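Local atomic coordinates of SusD-like carbohydrate binding protein (Bacteroides vulgatus, PDB entry 3LEW), a protein that probably binds carbohydrate at the outer membrane as a member of the SusD family, with a likely role in nutrient uptake. Residues 133-138 with 468-473. Residues are numbered along the deposited sequence; the frame is centred on the assembly and turned at random.
Sequences ASCYSF and YLYRIT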
ATOM      1  N   ALA A 133      -5.233  -8.033   8.481  1.00 13.32           N
ATOM      2  CA  ALA A 133      -6.333  -7.353   9.144  1.00 13.60           C
ATOM      3  C   ALA A 133      -7.020  -6.314   8.255  1.00 13.59           C
ATOM      4  O   ALA A 133      -8.227  -6.171   8.281  1.00 15.40           O
ATOM      5  CB  ALA A 133      -5.841  -6.665  10.422  1.00 13.32           C
ATOM      6  N   SER A 134      -6.219  -5.583   7.489  1.00 14.15           N
ATOM      7  CA  SER A 134      -6.727  -4.445   6.700  1.00 14.87           C
ATOM      8  C   SER A 134      -7.346  -4.812   5.368  1.00 15.23           C
ATOM      9  O   SER A 134      -8.037  -3.963   4.789  1.00 16.17           O
ATOM     10  CB  SER A 134      -5.620  -3.393   6.500  1.00 15.16           C
ATOM     11  OG  SER A 134      -4.495  -3.892   5.784  1.00 16.90           O
ATOM     12  N   CYS A 135      -7.104  -6.022   4.841  1.00 14.65           N
ATOM     13  CA  CYS A 135      -7.536  -6.471   3.515  0.50 14.62           C
ATOM     14  C   CYS A 135      -8.547  -7.638   3.501  1.00 14.87           C
ATOM     15  O   CYS A 135      -9.226  -7.841   2.529  1.00 14.77           O
ATOM     16  CB  CYS A 135      -6.316  -6.963   2.734  0.50 14.34           C
ATOM     17  SG  CYS A 135      -5.176  -5.659   2.243  0.50 15.25           S
ATOM     18  N   TYR A 136      -8.560  -8.459   4.554  1.00 13.52           N
ATOM     19  CA  TYR A 136      -9.348  -9.711   4.578  1.00 13.16           C
ATOM     20  C   TYR A 136     -10.671  -9.648   5.361  1.00 13.87           C
ATOM     21  O   TYR A 136     -11.387 -10.674   5.500  1.00 13.42           O
ATOM     22  CB  TYR A 136      -8.482 -10.868   5.125  1.00 12.49           C
ATOM     23  CG  TYR A 136      -7.434 -11.366   4.160  1.00 12.46           C
ATOM     24  CD1 TYR A 136      -6.296 -10.596   3.840  1.00 12.41           C
ATOM     25  CD2 TYR A 136      -7.614 -12.554   3.485  1.00 13.00           C
ATOM     26  CE1 TYR A 136      -5.314 -11.032   2.918  1.00 12.31           C
ATOM     27  CE2 TYR A 136      -6.664 -12.993   2.562  1.00 14.49           C
ATOM     28  CZ  TYR A 136      -5.522 -12.211   2.276  1.00 12.21           C
ATOM     29  OH  TYR A 136      -4.635 -12.695   1.401  1.00 14.36           O
ATOM     30  N   SER A 137     -10.997  -8.467   5.871  1.00 14.20           N
ATOM     31  CA  SER A 137     -12.233  -8.247   6.599  1.00 14.66           C
ATOM     32  C   SER A 137     -12.679  -6.804   6.342  1.00 13.53           C
ATOM     33  O   SER A 137     -11.866  -5.917   6.038  1.00 12.70           O
ATOM     34  CB  SER A 137     -12.014  -8.386   8.094  1.00 15.61           C
ATOM     35  OG  SER A 137     -11.413  -9.615   8.511  1.00 16.88           O
ATOM     36  N   PHE A 138     -13.966  -6.569   6.499  1.00 13.64           N
ATOM     37  CA  PHE A 138     -14.481  -5.199   6.549  1.00 13.24           C
ATOM     38  C   PHE A 138     -13.981  -4.495   7.822  1.00 13.85           C
ATOM     39  O   PHE A 138     -13.337  -5.116   8.713  1.00 13.81           O
ATOM     40  CB  PHE A 138     -16.023  -5.163   6.468  1.00 14.01           C
ATOM     41  CG  PHE A 138     -16.564  -5.745   5.196  1.00 12.01           C
ATOM     42  CD1 PHE A 138     -16.196  -5.202   3.968  1.00 12.29           C
ATOM     43  CD2 PHE A 138     -17.417  -6.836   5.220  1.00 13.20           C
ATOM     44  CE1 PHE A 138     -16.697  -5.706   2.786  1.00 13.84           C
ATOM     45  CE2 PHE A 138     -17.914  -7.375   4.041  1.00 13.93           C
ATOM     46  CZ  PHE A 138     -17.569  -6.785   2.820  1.00 13.36           C
ATOM     47  N   TYR A 468     -14.685  -5.957  -2.432  1.00 13.91           N
ATOM     48  CA  TYR A 468     -13.540  -5.256  -1.873  1.00 13.33           C
ATOM     49  C   TYR A 468     -12.556  -6.162  -1.143  1.00 13.90           C
ATOM     50  O   TYR A 468     -11.444  -5.761  -0.935  1.00 15.10           O
ATOM     51  CB  TYR A 468     -13.993  -4.167  -0.902  1.00 12.25           C
ATOM     52  CG  TYR A 468     -14.861  -3.062  -1.478  1.00 12.42           C
ATOM     53  CD1 TYR A 468     -14.739  -2.656  -2.818  1.00 13.98           C
ATOM     54  CD2 TYR A 468     -15.693  -2.304  -0.649  1.00 13.03           C
ATOM     55  CE1 TYR A 468     -15.527  -1.636  -3.327  1.00 14.76           C
ATOM     56  CE2 TYR A 468     -16.528  -1.280  -1.168  1.00 14.53           C
ATOM     57  CZ  TYR A 468     -16.395  -0.917  -2.503  1.00 13.81           C
ATOM     58  OH  TYR A 468     -17.173   0.110  -3.048  1.00 16.03           O
ATOM     59  N   LEU A 469     -12.989  -7.334  -0.674  1.00 13.38           N
ATOM     60  CA  LEU A 469     -12.106  -8.085   0.245  1.00 12.82           C
ATOM     61  C   LEU A 469     -11.207  -9.119  -0.387  1.00 12.87           C
ATOM     62  O   LEU A 469     -11.630  -9.867  -1.303  1.00 13.51           O
ATOM     63  CB  LEU A 469     -12.927  -8.756   1.339  1.00 12.37           C
ATOM     64  CG  LEU A 469     -13.817  -7.888   2.200  1.00 14.51           C
ATOM     65  CD1 LEU A 469     -14.499  -8.806   3.301  1.00 14.36           C
ATOM     66  CD2 LEU A 469     -13.028  -6.772   2.802  1.00 12.44           C
ATOM     67  N   TYR A 470      -9.977  -9.210   0.123  1.00 12.70           N
ATOM     68  CA  TYR A 470      -9.134 -10.375  -0.182  1.00 12.79           C
ATOM     69  C   TYR A 470      -9.757 -11.587   0.534  1.00 12.79           C
ATOM     70  O   TYR A 470     -10.511 -11.425   1.519  1.00 13.56           O
ATOM     71  CB  TYR A 470      -7.706 -10.185   0.285  1.00 12.25           C
ATOM     72  CG  TYR A 470      -6.854  -9.220  -0.553  1.00 13.53           C
ATOM     73  CD1 TYR A 470      -7.181  -7.878  -0.688  1.00 14.69           C
ATOM     74  CD2 TYR A 470      -5.652  -9.653  -1.093  1.00 17.30           C
ATOM     75  CE1 TYR A 470      -6.329  -6.961  -1.412  1.00 14.68           C
ATOM     76  CE2 TYR A 470      -4.828  -8.785  -1.810  1.00 19.26           C
ATOM     77  CZ  TYR A 470      -5.179  -7.451  -1.975  1.00 20.02           C
ATOM     78  OH  TYR A 470      -4.293  -6.625  -2.668  1.00 20.18           O
ATOM     79  N   ARG A 471      -9.545 -12.762  -0.032  1.00 12.47           N
ATOM     80  CA  ARG A 471     -10.169 -14.007   0.418  1.00 12.19           C
ATOM     81  C   ARG A 471      -9.185 -15.090   0.824  1.00 13.07           C
ATOM     82  O   ARG A 471      -8.181 -15.346   0.191  1.00 13.33           O
ATOM     83  CB  ARG A 471     -11.041 -14.545  -0.718  1.00 12.42           C
ATOM     84  CG  ARG A 471     -12.117 -13.548  -1.145  1.00 14.04           C
ATOM     85  CD  ARG A 471     -13.036 -14.116  -2.203  1.00 14.06           C
ATOM     86  NE  ARG A 471     -13.838 -15.229  -1.695  1.00 15.12           N
ATOM     87  CZ  ARG A 471     -14.805 -15.841  -2.367  1.00 16.03           C
ATOM     88  NH1 ARG A 471     -15.110 -15.469  -3.613  1.00 14.36           N
ATOM     89  NH2 ARG A 471     -15.486 -16.846  -1.783  1.00 15.30           N
ATOM     90  N   ILE A 472      -9.515 -15.776   1.906  1.00 12.80           N
ATOM     91  CA  ILE A 472      -8.818 -17.002   2.262  1.00 12.16           C
ATOM     92  C   ILE A 472      -8.864 -17.926   1.035  1.00 13.18           C
ATOM     93  O   ILE A 472      -9.904 -18.029   0.325  1.00 14.57           O
ATOM     94  CB  ILE A 472      -9.464 -17.644   3.503  1.00 13.18           C
ATOM     95  CG1 ILE A 472      -9.356 -16.688   4.705  1.00 13.69           C
ATOM     96  CG2 ILE A 472      -8.843 -18.994   3.765  1.00 13.05           C
ATOM     97  CD1 ILE A 472     -10.255 -16.978   5.906  1.00 14.39           C
ATOM     98  N   THR A 473      -7.729 -18.557   0.743  1.00 13.06           N
ATOM     99  CA  THR A 473      -7.591 -19.408  -0.463  1.00 14.01           C
ATOM    100  C   THR A 473      -8.407 -20.678  -0.413  1.00 14.81           C
ATOM    101  O   THR A 473      -8.717 -21.202   0.685  1.00 14.53           O
ATOM    102  CB  THR A 473      -6.132 -19.811  -0.692  1.00 14.86           C
ATOM    103  OG1 THR A 473      -5.651 -20.569   0.427  1.00 14.56           O
ATOM    104  CG2 THR A 473      -5.236 -18.547  -0.950  1.00 14.96           C
TER
HETATM  105  O   HOH W   1      -5.481 -14.746  -0.044  1.00 12.49           O
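Leu469 makes the first substantial contact of 468-473 with the end of helix 111-135 and the turn that follows it. Its isobutyl group crosses the Phe138 ring at about a right angle, with Leu469 CD1 3.7 Å from the centroid of the Phe138 ring and almost on the normal, a CH-pi contact over one face. While CD1 covers the ring centre, Leu469 CD2 touches both the ring margin and the backbone, 3.5 Å from Ser137 O. At Tyr470 the two segments are bonded directly: its N donates to Cys135 O at 2.9 Å, with the donor N lying in the plane of the carbonyl and the angle at hydrogen a moderate 149°. Tyr470 CB then sits 3.5 Å from the centroid of the Tyr136 ring, over its face. With CG anti to its own carbonyl carbon (chi1 -74°), the Tyr470 ring runs on past Cys135, whose SG lies obliquely 4.5 Å from the ring centroid, a sulfur-aromatic contact. The two tyrosine rings cross obliquely, their planes 41° apart. Next along the chain, a water at the Tyr136 ring edge, in its plane, accepts from Tyr136 OH at 2.6 Å and donates to Arg471 O; Ser86 also bonds this hydroxyl. An alanine in place of Tyr136 would probably disturb the path of 470-471, since the face under Tyr470 CB and the hydroxyl anchoring the water would both be lost. The buried contact ties helix 111-135 to a loop 330 residues later: helix 408-414 touches Cys135 and Leu469, helix 81-103 touches Tyr470 and Ile472, and Thr473 caps helix 474-479.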